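Local coordinates for protein Vlm2 (Streptomyces tsusimaensis, PDB 6ECB) that is a non-ribosomal peptide synthetase of valinomycin biosynthesis, represented here by its thioesterase domain, an alpha/beta-hydrolase-fold unit that probably releases the finished depsipeptide, at residues 69-74 / 206-211. Residues are numbered along the deposited sequence; the frame is centred on the assembly and turned at random.
Sequences GVEAPG and EDYLDR
Tyr208 and Arg211, at the start of helix 206-220, each make a side-chain hydrogen bond to the end of strand 67-71 and its following loop, to the Glu71 carboxylate and to the Gly74 carbonyl. In the first, Tyr208 OH donates to Glu71 OE2 over a short 2.5 Å. The two side chains approach from opposite directions; Glu71 OE2 lies at the ring edge, near the ring plane, and 3.0 Å from Tyr208 CE1. The phenol meets OE2 from above the carboxylate, 37° out of its plane. Glu71 CG is anti to the backbone N (chi1 -174°), and a bend at chi2 turns the carboxylate to the phenol. Glu71 OE1, the other carboxylate oxygen, accepts from Val51 N, while Thr50 OG1 is a second partner of the phenol oxygen.

In the second bond, Arg211 NH1 donates to Gly74 O at 2.8 Å, with an N-H...O angle of 151°. The carbonyl oxygen sits at the guanidinium edge, near its plane, and Arg211 CD passes 3.4 Å from Gly74 O. An extended chain from CG to NE carries the group out to the loop, where NH1 also donates to Glu79 O.

A salt bridge within the helix steadies that arginine: Arg211 NE donates to Asp207 OD2, 2.8 Å away and one turn back, on the syn side but tilted well out of the carboxylate plane. Replacing Arg211 by an alanine would probably leave Gly74 O without this donor and Asp207 without its ion-pair mate, and free the loop to shift from the helix.

Helix 206-220 belongs to the segment inserted between strands 134-137 and 237-241, a usual lid position in alpha/beta-hydrolase thioesterases. This makes a largely buried, directional polar link between the sheet side and the probable lid, with the carboxylate held through both oxygens and its charge probably eased by the phenol.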
loop_
_atom_site.group_PDB
_atom_site.type_symbol
_atom_site.label_atom_id
_atom_site.label_comp_id
_atom_site.label_asym_id
_atom_site.label_seq_id
_atom_site.Cartn_x
_atom_site.Cartn_y
_atom_site.Cartn_z
ATOM N N GLY A 69 6.937 6.402 0.588
ATOM C CA GLY A 69 6.472 5.080 0.963
ATOM C C GLY A 69 7.521 4.397 1.818
ATOM O O GLY A 69 8.715 4.674 1.714
ATOM N N VAL A 70 7.059 3.499 2.674
ATOM C CA VAL A 70 7.962 2.673 3.459
ATOM C C VAL A 70 8.146 1.350 2.741
ATOM O O VAL A 70 7.176 0.647 2.455
ATOM C CB VAL A 70 7.437 2.445 4.875
ATOM C CG1 VAL A 70 8.416 1.573 5.631
ATOM C CG2 VAL A 70 7.258 3.768 5.576
ATOM N N GLU A 71 9.390 1.019 2.476
ATOM C CA GLU A 71 9.777 -0.248 1.890
ATOM C C GLU A 71 10.157 -1.212 3.013
ATOM O O GLU A 71 10.909 -0.848 3.921
ATOM C CB GLU A 71 10.955 -0.008 0.962
ATOM C CG GLU A 71 11.373 -1.164 0.202
ATOM C CD GLU A 71 10.934 -1.114 -1.248
ATOM O OE1 GLU A 71 9.846 -0.587 -1.607
ATOM O OE2 GLU A 71 11.708 -1.654 -2.013
ATOM N N ALA A 72 9.656 -2.431 2.935
ATOM C CA ALA A 72 9.957 -3.417 3.970
ATOM C C ALA A 72 11.458 -3.692 4.034
ATOM O O ALA A 72 12.166 -3.611 3.028
ATOM C CB ALA A 72 9.214 -4.721 3.691
ATOM N N PRO A 73 11.972 -4.103 5.205
ATOM C CA PRO A 73 13.356 -4.564 5.253
ATOM C C PRO A 73 13.535 -5.802 4.394
ATOM O O PRO A 73 12.604 -6.586 4.211
ATOM C CB PRO A 73 13.578 -4.873 6.738
ATOM C CG PRO A 73 12.272 -5.065 7.307
ATOM C CD PRO A 73 11.295 -4.241 6.500
ATOM N N GLY A 74 14.744 -5.951 3.856
ATOM C CA GLY A 74 15.210 -7.180 3.247
ATOM C C GLY A 74 14.951 -7.303 1.767
ATOM O O GLY A 74 15.248 -8.351 1.191
ATOM N N GLU A 206 15.918 -8.671 -10.951
ATOM C CA GLU A 206 15.556 -10.076 -10.753
ATOM C C GLU A 206 15.543 -10.428 -9.268
ATOM O O GLU A 206 14.615 -11.085 -8.775
ATOM C CB GLU A 206 16.533 -10.975 -11.507
ATOM C CG GLU A 206 16.227 -12.454 -11.356
ATOM C CD GLU A 206 17.284 -13.333 -11.995
ATOM O OE1 GLU A 206 18.008 -12.836 -12.881
ATOM O OE2 GLU A 206 17.395 -14.511 -11.590
ATOM N N ASP A 207 16.556 -9.969 -8.536
ATOM C CA ASP A 207 16.644 -10.244 -7.106
ATOM C C ASP A 207 15.512 -9.577 -6.326
ATOM O O ASP A 207 14.931 -10.179 -5.415
ATOM C CB ASP A 207 17.996 -9.761 -6.604
ATOM C CG ASP A 207 18.243 -10.136 -5.181
ATOM O OD1 ASP A 207 18.358 -11.352 -4.917
ATOM O OD2 ASP A 207 18.315 -9.213 -4.336
ATOM N N TYR A 208 15.207 -8.314 -6.634
ATOM C CA TYR A 208 14.122 -7.629 -5.950
ATOM C C TYR A 208 12.800 -8.341 -6.178
ATOM O O TYR A 208 11.990 -8.489 -5.256
ATOM C CB TYR A 208 14.033 -6.183 -6.454
ATOM C CG TYR A 208 13.064 -5.319 -5.715
ATOM C CD1 TYR A 208 13.475 -4.510 -4.660
ATOM C CD2 TYR A 208 11.721 -5.287 -6.069
ATOM C CE1 TYR A 208 12.589 -3.708 -3.993
ATOM C CE2 TYR A 208 10.839 -4.499 -5.410
ATOM C CZ TYR A 208 11.275 -3.713 -4.363
ATOM O OH TYR A 208 10.383 -2.941 -3.721
ATOM N N LEU A 209 12.545 -8.755 -7.411
ATOM C CA LEU A 209 11.288 -9.432 -7.708
ATOM C C LEU A 209 11.158 -10.719 -6.903
ATOM O O LEU A 209 10.085 -11.032 -6.373
ATOM C CB LEU A 209 11.222 -9.724 -9.210
ATOM C CG LEU A 209 10.004 -10.501 -9.692
ATOM C CD1 LEU A 209 8.717 -9.756 -9.377
ATOM C CD2 LEU A 209 10.134 -10.770 -11.186
ATOM N N ASP A 210 12.236 -11.500 -6.845
ATOM C CA ASP A 210 12.226 -12.720 -6.046
ATOM C C ASP A 210 11.920 -12.414 -4.588
ATOM O O ASP A 210 11.090 -13.083 -3.956
ATOM C CB ASP A 210 13.581 -13.414 -6.182
ATOM C CG ASP A 210 13.598 -14.766 -5.512
ATOM O OD1 ASP A 210 12.882 -15.661 -6.010
ATOM O OD2 ASP A 210 14.309 -14.930 -4.492
ATOM N N ARG A 211 12.556 -11.383 -4.043
ATOM C CA ARG A 211 12.356 -11.069 -2.635
ATOM C C ARG A 211 10.946 -10.568 -2.394
ATOM O O ARG A 211 10.316 -10.909 -1.391
ATOM C CB ARG A 211 13.384 -10.042 -2.182
ATOM C CG ARG A 211 14.813 -10.582 -2.143
ATOM C CD ARG A 211 15.807 -9.442 -1.929
ATOM N NE ARG A 211 17.195 -9.922 -1.923
ATOM C CZ ARG A 211 17.929 -10.120 -0.831
ATOM N NH1 ARG A 211 17.430 -9.873 0.370
ATOM N NH2 ARG A 211 19.174 -10.565 -0.941
#